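Local coordinates for protein alpha-1,2-mannosidase (Trichoderma reesei, PDB 1HCU) that probably trims alpha-1,2-linked mannose residues from high-mannose N-glycans on glycoproteins, with calcium as cofactor, at residues P219-T224 / D274-H279; G238-L243 / G313-L318; R268-A273 / I321-Q326; F292-S295 / S300-P303; T344-G349 / A379-T384. One frame throughout, in Å; residues are numbered along the deposited sequence.

From the N terminus, the chain first lays down 219-224, 238-243 and 268-273 in turn. Contact 1 then closes, joining the loop after helix 196-209 to helix 263-280. Contact 4 follows as a short hairpin between strands 292-297 and 300-306. Contacts 2 and 3 close next on helix 312-323, first near its start and then at its end, so contact 4 lies within the chain loops of both. Contacts 1, 2 and 3 cross one another in pairs. Thr276 and Phe316 help to join them around helix 263-280. Contact 5 comes last, in series. It ties the loop after helix 326-344 to the end of helix 373-379, and it reaches the same sheet as contact 4.

Contact 1: P219-T224 / D274-H279; sequences PGLIGT and DSTIGH
Ser275 and Pro219 make the one polar link between this loop and the helix. Ser275 OG donates a 2.7 Å hydrogen bond to Pro219 O. It arrives in the carbonyl plane, on a lone pair, with a C=O...donor angle of 140°. The serine oxygen stands anti to its own carbonyl carbon (chi1 -75°), which turns it from the helix toward the loop. OG also has a weak hydrogen bond to Leu271 O, one turn back in the same helix. The Pro219 ring lies beside this oxygen, with CD 3.8 Å from Ser275 OG.

The loop 219-224 runs between helix 196-209 and strand 225-227. It packs here on helix 263-280, one of the helices of the (alpha/alpha)7 barrel of glycosyl hydrolase family 47. Gly220, at a positive phi that favours glycine, carries the chain from Pro219 to Leu221.

The apolar part belongs to Leu221, whose two methyls divide the work. CD1 rests 3.7 Å from Ser275 CB. CD2 meets Thr276 CG2, also at 3.7 Å, and these two side chains cross at about a right angle. Tyr248 of helix 245-257 touches Leu221 as well. Beyond the contact, Phe316 of helix 312-323 packs against Thr276.

Contact 2: G238-L243 / G313-L318; sequences GSWSGL and GGNFIL
Trp240 CG stands anti to the carbonyl carbon (chi1 -78°), which sends the indole from the loop toward helix 312-323, where Asn315 and Phe316 meet it. Asn315 has CG anti to the backbone N (chi1 -159°). This carries its amide to the rim of the six-membered ring. There the end of the amide lies in the indole plane, beside CZ3 and CH2, and the two side chains cross at about a right angle.

Phe316 comes from another direction. Its CE1 sits over one face of the indole, 3.8 Å above the plane and offset toward the rim. The atom pairs are Trp240 CH2 to Phe316 CE1 at 3.8 Å and Trp240 CZ2 to Phe316 CE1 at 4.0 Å. The ring planes are 38° apart, an oblique meeting with centroids separated by 5.4 Å.

This contact lies inside the (alpha/alpha)7 barrel of family 47. The Trp240 side chain is about 5 Å from that of Asp245, a predicted active-site residue. Replacing the Trp240 indole with the methyl of an alanine is likely to leave Phe316 CE1 without the face it packs on and Asn315 without the rim beside it. Tyr248 also stacks on the indole. The Asn315 side chain is about 9 Å from the bound calcium ion.

Contact 3: R268-A273 / I321-Q326; sequences RWVLGA and ILLNEQ
Leu323 carries this contact on one methyl, set against Val270 and Trp269 of the facing helix. Its CB points toward 268-273 without touching it. CG lies anti to the carbonyl carbon (chi1 -63°) and carries the chain toward the facing helix. At the tip the branches part. CD1 reaches the other helix, 3.9 Å from Val270 CG2 and 4.2 Å from Trp269 CZ3. CD2 stays back.

Leu323 and Trp269 lie alongside each other, pointing opposite ways. Val270 meets the leucine at a slant. The indole is also packed from its own helix, with Ala273 CB 3.7 Å above one face.

Asn324 follows Leu323 with positive phi in a Schellman motif, and Glu325 takes the N-cap position of the next helix. The apolar contact is small, two carbon pairs, and comes just before the Schellman turn.

Tyr328 of helix 326-344 touches Val270 and Leu323 and meets the Trp269 ring edge-to-face. Helix 245-257 adds Tyr255 against Leu323 and Ile252 against Trp269. The contact thus joins helices 263-280 and 312-323 of the (alpha/alpha)7 barrel, and two more helices border the junction.

Contact 4: F292-S295 / S300-P303; sequences FLSS and STSP
Ser295 and Ser302 form the antiparallel hydrogen-bonded pair of a beta hairpin, strands 292-297 and 300-306. Both bonds of the pair are made. Ser295 N gives to Ser302 O at 3.1 Å, with an N-H...O angle of 159°. Ser302 N gives to Ser295 O at 2.8 Å, with the donor standing 39° out of the carbonyl plane.

This is the tight part. Ser295 O also takes a CA-H...O contact from Thr301 CA at 3.1 Å, so two donors share one oxygen. Ser294 CB packs close to Ser302 O, at 3.2 Å. The side chains of Ser295 and Ser302 lie on the same face of the sheet. Ser295 OG packs 3.3 Å from Ser302 CB, and its hydrogen bond goes to Asn304 ND2. Leu293 packs on Trp240, beyond the hairpin.

Toward Ser300 the contact loosens. That residue is exposed, and its OG bonds back to Asn297 O. A separate water site lies between Ser294 and Thr301. Their hydroxyls do not meet directly but are joined through this water. Thr301 OG1 sits in the crowded position between the backbone N and the carbonyl carbon (chi1 63°), where it can reach the water. The water oxygen lies 3.2 Å from Ser294 OG and 3.0 Å from Thr301 OG1.

Contact 5: T344-G349 / A379-T384; sequences TQTASG and AGFWVT
Gln345 lays its carboxamide against the backbone of Ala379, with its chain extended beyond CG. CG is anti to the carbonyl carbon (chi1 -57°), which aims the amide at the end of helix 373-379. NE2 gives a weak hydrogen bond to Ala379 O, 3.0 Å long and bent to 130°. OE1 lies on the other flank of the amide, 3.2 Å from Ala379 CA.

The Phe381 ring turns its edge to this loop. Gln345 NE2 is 4.1 Å from Phe381 CE2, close to the ring plane. Thr346 CG2 comes to the same edge, 4.4 Å from Phe381 CZ. Phe355 and Phe375 each meet this ring edge-to-face. Thr346 OG1 turns to its own loop and bonds to Ile350 O.

The contact joins the loop after helix 326-344 to the chain leading into strand 382-383, which pairs with strand 354-356. Gln345 has stronger ties elsewhere, NE2 to Gly341 O and OE1 to Arg287 NH1. A leucine in its place would probably leave Arg287 NH1 and the two carbonyl oxygens without this mate. The amide thus uses both its ends: NE2 serves two backbone carbonyls, each in the last turn of a helix, the one at Ala379 only weakly, while OE1 accepts from an arginine.

Contact 1: P219-T224 / D274-H279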
# COMPACT_ATOMS: atom_id res chain seq x y z
N PRO A 219 23.70 -7.31 0.70
CA PRO A 219 22.99 -8.46 0.13
C PRO A 219 21.47 -8.27 0.19
O PRO A 219 20.91 -8.07 1.27
CB PRO A 219 23.48 -9.63 0.99
CG PRO A 219 24.87 -9.19 1.38
CD PRO A 219 24.66 -7.73 1.73
N GLY A 220 20.81 -8.31 -0.96
CA GLY A 220 19.37 -8.15 -0.98
C GLY A 220 18.90 -6.70 -1.13
O GLY A 220 17.76 -6.47 -1.54
N LEU A 221 19.76 -5.75 -0.80
CA LEU A 221 19.42 -4.33 -0.92
C LEU A 221 19.90 -3.78 -2.25
O LEU A 221 21.02 -3.28 -2.38
CB LEU A 221 20.02 -3.54 0.25
CG LEU A 221 19.45 -3.98 1.60
CD1 LEU A 221 20.04 -3.15 2.74
CD2 LEU A 221 17.92 -3.85 1.58
N ILE A 222 19.02 -3.90 -3.24
CA ILE A 222 19.27 -3.48 -4.62
C ILE A 222 19.13 -1.99 -4.88
O ILE A 222 18.73 -1.22 -4.01
CB ILE A 222 18.32 -4.24 -5.58
CG1 ILE A 222 16.85 -3.91 -5.28
CG2 ILE A 222 18.53 -5.75 -5.41
CD1 ILE A 222 15.84 -4.48 -6.29
N GLY A 223 19.45 -1.60 -6.11
CA GLY A 223 19.35 -0.20 -6.52
C GLY A 223 17.91 0.18 -6.79
O GLY A 223 17.02 -0.67 -6.71
N THR A 224 17.67 1.44 -7.15
CA THR A 224 16.33 1.95 -7.39
C THR A 224 15.87 1.97 -8.85
O THR A 224 14.71 1.66 -9.14
CB THR A 224 16.20 3.39 -6.82
OG1 THR A 224 16.50 3.38 -5.42
CG2 THR A 224 14.79 3.93 -7.02
N ASP A 274 17.18 -9.32 6.48
CA ASP A 274 18.33 -9.44 7.36
C ASP A 274 19.26 -8.25 7.19
O ASP A 274 19.81 -7.75 8.17
CB ASP A 274 19.07 -10.75 7.08
CG ASP A 274 18.26 -11.98 7.49
OD1 ASP A 274 17.37 -11.83 8.35
OD2 ASP A 274 18.53 -13.09 6.98
N SER A 275 19.41 -7.77 5.96
CA SER A 275 20.27 -6.62 5.72
C SER A 275 19.70 -5.31 6.27
O SER A 275 20.46 -4.47 6.74
CB SER A 275 20.57 -6.46 4.22
OG SER A 275 21.51 -7.42 3.80
N THR A 276 18.38 -5.11 6.22
CA THR A 276 17.85 -3.85 6.75
C THR A 276 17.88 -3.88 8.27
O THR A 276 18.01 -2.85 8.92
CB THR A 276 16.42 -3.54 6.24
OG1 THR A 276 15.44 -4.04 7.16
CG2 THR A 276 16.20 -4.15 4.88
N ILE A 277 17.79 -5.08 8.84
CA ILE A 277 17.83 -5.23 10.28
C ILE A 277 19.22 -4.95 10.82
O ILE A 277 19.37 -4.30 11.86
CB ILE A 277 17.39 -6.65 10.71
CG1 ILE A 277 15.89 -6.82 10.49
CG2 ILE A 277 17.73 -6.88 12.19
CD1 ILE A 277 15.37 -8.17 10.90
N GLY A 278 20.25 -5.42 10.11
CA GLY A 278 21.61 -5.20 10.57
C GLY A 278 22.24 -3.89 10.11
O GLY A 278 23.26 -3.47 10.66
N HIS A 279 21.65 -3.23 9.13
CA HIS A 279 22.24 -2.00 8.60
C HIS A 279 21.33 -0.78 8.46
O HIS A 279 21.81 0.35 8.51
CB HIS A 279 22.87 -2.31 7.24
CG HIS A 279 23.81 -3.48 7.25
ND1 HIS A 279 25.03 -3.45 7.88
CD2 HIS A 279 23.70 -4.71 6.70
CE1 HIS A 279 25.64 -4.61 7.72
NE2 HIS A 279 24.85 -5.40 7.01

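Contact 2: G238-L243 / G313-L318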
# COMPACT_ATOMS: atom_id res chain seq x y z
N GLY A 238 18.53 3.13 -2.21
CA GLY A 238 17.21 2.58 -2.00
C GLY A 238 16.70 2.88 -0.61
O GLY A 238 17.33 3.63 0.13
N SER A 239 15.57 2.27 -0.25
CA SER A 239 14.94 2.47 1.05
C SER A 239 13.68 1.63 1.12
O SER A 239 13.40 0.85 0.21
CB SER A 239 14.53 3.92 1.22
OG SER A 239 13.44 4.21 0.36
N TRP A 240 12.92 1.79 2.20
CA TRP A 240 11.66 1.08 2.34
C TRP A 240 10.50 2.05 2.10
O TRP A 240 9.39 1.83 2.59
CB TRP A 240 11.55 0.42 3.72
CG TRP A 240 12.35 -0.86 3.80
CD1 TRP A 240 13.71 -0.97 3.82
CD2 TRP A 240 11.83 -2.20 3.78
NE1 TRP A 240 14.07 -2.30 3.82
CE2 TRP A 240 12.95 -3.07 3.80
CE3 TRP A 240 10.54 -2.74 3.76
CZ2 TRP A 240 12.81 -4.47 3.79
CZ3 TRP A 240 10.40 -4.13 3.75
CH2 TRP A 240 11.53 -4.98 3.76
N SER A 241 10.75 3.11 1.34
CA SER A 241 9.69 4.07 1.05
C SER A 241 9.51 4.27 -0.46
O SER A 241 9.68 3.33 -1.24
CB SER A 241 9.98 5.42 1.74
OG SER A 241 11.14 6.02 1.23
N GLY A 242 9.14 5.48 -0.86
CA GLY A 242 8.92 5.76 -2.27
C GLY A 242 9.94 5.20 -3.24
O GLY A 242 11.14 5.24 -2.98
N LEU A 243 9.45 4.67 -4.36
CA LEU A 243 10.30 4.11 -5.41
C LEU A 243 10.87 2.71 -5.17
O LEU A 243 11.47 2.14 -6.09
CB LEU A 243 11.47 5.06 -5.70
CG LEU A 243 11.12 6.48 -6.12
CD1 LEU A 243 12.42 7.25 -6.27
CD2 LEU A 243 10.32 6.48 -7.43
N GLY A 313 6.60 -2.45 9.22
CA GLY A 313 6.27 -3.27 10.38
C GLY A 313 5.41 -4.47 10.07
O GLY A 313 5.69 -5.59 10.51
N GLY A 314 4.36 -4.24 9.30
CA GLY A 314 3.47 -5.32 8.94
C GLY A 314 4.15 -6.31 8.02
O GLY A 314 3.89 -7.52 8.11
N ASN A 315 5.03 -5.83 7.15
CA ASN A 315 5.70 -6.73 6.23
C ASN A 315 6.64 -7.71 6.94
O ASN A 315 6.62 -8.91 6.64
CB ASN A 315 6.48 -5.96 5.16
CG ASN A 315 6.74 -6.80 3.93
OD1 ASN A 315 5.81 -7.33 3.32
ND2 ASN A 315 8.00 -6.92 3.55
N PHE A 316 7.44 -7.21 7.89
CA PHE A 316 8.35 -8.08 8.64
C PHE A 316 7.55 -9.10 9.44
O PHE A 316 7.95 -10.27 9.56
CB PHE A 316 9.23 -7.27 9.60
CG PHE A 316 10.53 -6.81 8.98
CD1 PHE A 316 10.57 -5.68 8.16
CD2 PHE A 316 11.69 -7.54 9.17
CE1 PHE A 316 11.75 -5.29 7.55
CE2 PHE A 316 12.89 -7.16 8.55
CZ PHE A 316 12.92 -6.03 7.74
N ILE A 317 6.42 -8.65 9.98
CA ILE A 317 5.53 -9.51 10.74
C ILE A 317 5.01 -10.60 9.81
O ILE A 317 5.08 -11.79 10.15
CB ILE A 317 4.33 -8.71 11.33
CG1 ILE A 317 4.82 -7.87 12.51
CG2 ILE A 317 3.23 -9.66 11.79
CD1 ILE A 317 3.83 -6.84 12.99
N LEU A 318 4.51 -10.20 8.64
CA LEU A 318 4.01 -11.18 7.68
C LEU A 318 5.07 -12.24 7.38
O LEU A 318 4.78 -13.44 7.39
CB LEU A 318 3.60 -10.51 6.37
CG LEU A 318 3.12 -11.47 5.28
CD1 LEU A 318 2.03 -12.40 5.81
CD2 LEU A 318 2.60 -10.66 4.11

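Contact 3: R268-A273 / I321-Q326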
# COMPACT_ATOMS: atom_id res chain seq x y z
N ARG A 268 15.15 -13.94 -1.64
CA ARG A 268 15.59 -12.57 -1.89
C ARG A 268 15.07 -11.62 -0.80
O ARG A 268 15.72 -10.62 -0.47
CB ARG A 268 15.13 -12.10 -3.28
CG ARG A 268 15.75 -12.89 -4.44
CD ARG A 268 17.28 -12.85 -4.41
NE ARG A 268 17.80 -11.49 -4.47
CZ ARG A 268 19.09 -11.17 -4.49
NH1 ARG A 268 20.02 -12.12 -4.47
NH2 ARG A 268 19.45 -9.89 -4.55
N TRP A 269 13.91 -11.94 -0.24
CA TRP A 269 13.30 -11.15 0.83
C TRP A 269 14.12 -11.29 2.12
O TRP A 269 14.41 -10.30 2.80
CB TRP A 269 11.87 -11.65 1.11
CG TRP A 269 11.12 -10.80 2.10
CD1 TRP A 269 10.45 -9.65 1.84
CD2 TRP A 269 11.06 -10.99 3.52
NE1 TRP A 269 9.98 -9.10 3.01
CE2 TRP A 269 10.34 -9.90 4.05
CE3 TRP A 269 11.55 -11.97 4.39
CZ2 TRP A 269 10.09 -9.76 5.43
CZ3 TRP A 269 11.30 -11.83 5.76
CH2 TRP A 269 10.58 -10.73 6.26
N VAL A 270 14.49 -12.53 2.44
CA VAL A 270 15.27 -12.81 3.64
C VAL A 270 16.58 -12.04 3.67
O VAL A 270 16.99 -11.55 4.72
CB VAL A 270 15.56 -14.34 3.80
CG1 VAL A 270 16.49 -14.59 4.98
CG2 VAL A 270 14.24 -15.10 4.04
N LEU A 271 17.24 -11.93 2.51
CA LEU A 271 18.49 -11.19 2.42
C LEU A 271 18.17 -9.73 2.71
O LEU A 271 18.84 -9.08 3.51
CB LEU A 271 19.08 -11.30 1.01
CG LEU A 271 19.87 -12.55 0.60
CD1 LEU A 271 20.15 -12.48 -0.89
CD2 LEU A 271 21.18 -12.62 1.38
N GLY A 272 17.15 -9.22 2.03
CA GLY A 272 16.74 -7.85 2.24
C GLY A 272 16.44 -7.63 3.71
O GLY A 272 17.05 -6.77 4.35
N ALA A 273 15.53 -8.44 4.25
CA ALA A 273 15.13 -8.34 5.65
C ALA A 273 16.29 -8.34 6.63
O ALA A 273 16.38 -7.48 7.51
CB ALA A 273 14.16 -9.48 6.00
N ILE A 321 5.53 -14.70 10.15
CA ILE A 321 4.45 -15.68 10.22
C ILE A 321 4.72 -16.79 9.20
O ILE A 321 4.84 -17.95 9.57
CB ILE A 321 3.09 -15.04 9.90
CG1 ILE A 321 2.72 -14.03 10.98
CG2 ILE A 321 2.00 -16.10 9.81
CD1 ILE A 321 1.47 -13.27 10.67
N LEU A 322 4.83 -16.41 7.93
CA LEU A 322 5.09 -17.36 6.86
C LEU A 322 6.36 -18.18 7.03
O LEU A 322 6.46 -19.29 6.53
CB LEU A 322 5.14 -16.64 5.51
CG LEU A 322 3.85 -16.33 4.74
CD1 LEU A 322 2.72 -15.99 5.69
CD2 LEU A 322 4.12 -15.17 3.79
N LEU A 323 7.36 -17.63 7.72
CA LEU A 323 8.61 -18.36 7.89
C LEU A 323 8.84 -18.92 9.29
O LEU A 323 9.88 -19.52 9.54
CB LEU A 323 9.79 -17.46 7.52
CG LEU A 323 9.81 -17.02 6.07
CD1 LEU A 323 10.88 -15.97 5.87
CD2 LEU A 323 10.04 -18.24 5.17
N ASN A 324 7.87 -18.73 10.18
CA ASN A 324 8.00 -19.20 11.56
C ASN A 324 9.28 -18.68 12.22
O ASN A 324 9.93 -19.39 12.98
CB ASN A 324 8.01 -20.73 11.63
CG ASN A 324 6.66 -21.34 11.27
OD1 ASN A 324 5.64 -21.04 11.88
ND2 ASN A 324 6.66 -22.20 10.26
N GLU A 325 9.63 -17.44 11.91
CA GLU A 325 10.82 -16.79 12.46
C GLU A 325 10.46 -15.63 13.38
O GLU A 325 10.11 -14.55 12.91
CB GLU A 325 11.71 -16.26 11.33
CG GLU A 325 12.48 -17.32 10.58
CD GLU A 325 13.46 -18.06 11.48
OE1 GLU A 325 14.15 -17.39 12.29
OE2 GLU A 325 13.55 -19.30 11.36
N GLN A 326 10.57 -15.85 14.68
CA GLN A 326 10.26 -14.83 15.68
C GLN A 326 11.02 -13.53 15.48
O GLN A 326 10.49 -12.45 15.76
CB GLN A 326 10.57 -15.37 17.09
CG GLN A 326 9.36 -15.69 17.94
CD GLN A 326 8.41 -14.52 18.11
OE1 GLN A 326 8.84 -13.39 18.34
NE2 GLN A 326 7.13 -14.78 18.02

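Contact 4: F292-S295 / S300-P303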
# COMPACT_ATOMS: atom_id res chain seq x y z
N PHE A 292 13.79 3.34 13.64
CA PHE A 292 13.26 3.74 12.33
C PHE A 292 14.15 3.14 11.24
O PHE A 292 15.25 2.66 11.51
CB PHE A 292 13.26 5.27 12.17
CG PHE A 292 12.38 5.99 13.15
CD1 PHE A 292 11.02 5.69 13.25
CD2 PHE A 292 12.91 6.97 13.99
CE1 PHE A 292 10.21 6.34 14.17
CE2 PHE A 292 12.10 7.63 14.92
CZ PHE A 292 10.76 7.31 15.01
N LEU A 293 13.67 3.18 10.00
CA LEU A 293 14.44 2.66 8.88
C LEU A 293 15.08 3.82 8.11
O LEU A 293 14.38 4.75 7.67
CB LEU A 293 13.55 1.83 7.94
CG LEU A 293 12.95 0.54 8.52
CD1 LEU A 293 12.27 -0.30 7.42
CD2 LEU A 293 14.05 -0.27 9.17
N SER A 294 16.41 3.77 7.96
CA SER A 294 17.13 4.80 7.22
C SER A 294 17.12 4.42 5.75
O SER A 294 16.83 3.27 5.41
CB SER A 294 18.59 4.89 7.68
OG SER A 294 18.72 5.39 9.00
N SER A 295 17.43 5.39 4.89
CA SER A 295 17.51 5.14 3.46
C SER A 295 18.99 4.86 3.24
O SER A 295 19.80 5.06 4.16
CB SER A 295 17.11 6.39 2.67
OG SER A 295 18.01 7.45 2.93
N SER A 300 26.47 3.77 2.88
CA SER A 300 26.09 4.91 3.71
C SER A 300 24.57 4.99 3.86
O SER A 300 23.83 4.76 2.90
CB SER A 300 26.61 6.21 3.09
OG SER A 300 25.76 6.65 2.04
N THR A 301 24.11 5.33 5.06
CA THR A 301 22.68 5.43 5.32
C THR A 301 22.30 6.84 5.76
O THR A 301 23.11 7.57 6.32
CB THR A 301 22.24 4.43 6.42
OG1 THR A 301 22.89 4.74 7.65
CG2 THR A 301 22.60 3.00 6.01
N SER A 302 21.06 7.23 5.49
CA SER A 302 20.60 8.57 5.84
C SER A 302 19.41 8.51 6.81
O SER A 302 18.39 7.88 6.50
CB SER A 302 20.21 9.32 4.57
OG SER A 302 19.71 10.61 4.88
N PRO A 303 19.52 9.17 7.97
CA PRO A 303 18.51 9.24 9.04
C PRO A 303 17.18 9.92 8.68
O PRO A 303 16.72 10.79 9.40
CB PRO A 303 19.23 10.00 10.16
CG PRO A 303 20.69 9.90 9.83
CD PRO A 303 20.70 9.98 8.33
O HOH W 1 21.62 6.73 9.42

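Contact 5: T344-G349 / A379-T384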
# COMPACT_ATOMS: atom_id res chain seq x y z
N THR A 344 1.41 9.51 17.93
CA THR A 344 1.12 9.83 19.33
C THR A 344 1.85 11.04 19.91
O THR A 344 1.40 11.61 20.90
CB THR A 344 1.41 8.58 20.24
OG1 THR A 344 0.86 8.79 21.55
CG2 THR A 344 2.91 8.35 20.37
N GLN A 345 2.95 11.47 19.30
CA GLN A 345 3.67 12.60 19.85
C GLN A 345 3.44 13.97 19.19
O GLN A 345 3.94 14.98 19.68
CB GLN A 345 5.17 12.28 19.92
CG GLN A 345 5.43 11.02 20.76
CD GLN A 345 6.90 10.75 20.99
OE1 GLN A 345 7.50 11.28 21.93
NE2 GLN A 345 7.50 9.92 20.13
N THR A 346 2.69 14.01 18.09
CA THR A 346 2.42 15.30 17.46
C THR A 346 1.24 15.94 18.19
O THR A 346 0.59 15.29 19.02
CB THR A 346 2.05 15.17 15.96
OG1 THR A 346 0.82 14.45 15.83
CG2 THR A 346 3.16 14.44 15.20
N ALA A 347 0.95 17.19 17.87
CA ALA A 347 -0.16 17.89 18.51
C ALA A 347 -1.49 17.31 18.03
O ALA A 347 -2.44 17.21 18.81
CB ALA A 347 -0.09 19.38 18.20
N SER A 348 -1.57 16.90 16.77
CA SER A 348 -2.82 16.34 16.27
C SER A 348 -2.96 14.84 16.57
O SER A 348 -4.06 14.28 16.47
CB SER A 348 -2.94 16.55 14.76
OG SER A 348 -1.95 15.81 14.07
N GLY A 349 -1.86 14.20 16.94
CA GLY A 349 -1.92 12.77 17.20
C GLY A 349 -1.84 12.00 15.89
O GLY A 349 -2.08 10.79 15.87
N ALA A 379 10.59 13.88 21.70
CA ALA A 379 9.88 13.05 20.74
C ALA A 379 10.77 12.04 20.01
O ALA A 379 10.33 10.94 19.68
CB ALA A 379 9.16 13.91 19.73
N GLY A 380 12.02 12.43 19.74
CA GLY A 380 12.92 11.52 19.06
C GLY A 380 12.95 11.69 17.55
O GLY A 380 13.52 10.87 16.84
N PHE A 381 12.33 12.76 17.04
CA PHE A 381 12.32 13.02 15.60
C PHE A 381 11.81 14.43 15.34
O PHE A 381 11.23 15.06 16.23
CB PHE A 381 11.41 12.00 14.89
CG PHE A 381 9.92 12.21 15.15
CD1 PHE A 381 9.16 13.01 14.30
CD2 PHE A 381 9.30 11.63 16.25
CE1 PHE A 381 7.79 13.22 14.54
CE2 PHE A 381 7.94 11.83 16.51
CZ PHE A 381 7.18 12.63 15.65
N TRP A 382 12.05 14.95 14.15
CA TRP A 382 11.51 16.25 13.80
C TRP A 382 10.82 16.10 12.45
O TRP A 382 11.14 15.18 11.68
CB TRP A 382 12.58 17.35 13.79
CG TRP A 382 13.63 17.23 12.77
CD1 TRP A 382 13.59 17.68 11.48
CD2 TRP A 382 14.94 16.68 12.96
NE1 TRP A 382 14.80 17.46 10.86
CE2 TRP A 382 15.64 16.84 11.74
CE3 TRP A 382 15.58 16.06 14.04
CZ2 TRP A 382 16.96 16.41 11.58
CZ3 TRP A 382 16.89 15.64 13.89
CH2 TRP A 382 17.57 15.82 12.66
N VAL A 383 9.86 16.97 12.18
CA VAL A 383 9.09 16.90 10.94
C VAL A 383 9.73 17.64 9.79
O VAL A 383 10.19 18.77 9.94
CB VAL A 383 7.68 17.49 11.15
CG1 VAL A 383 6.82 17.24 9.91
CG2 VAL A 383 7.04 16.88 12.39
N THR A 384 9.74 16.99 8.63
CA THR A 384 10.30 17.57 7.41
C THR A 384 9.17 17.80 6.40
O THR A 384 9.26 18.68 5.54
CB THR A 384 11.37 16.64 6.78
OG1 THR A 384 10.80 15.35 6.54
CG2 THR A 384 12.58 16.49 7.71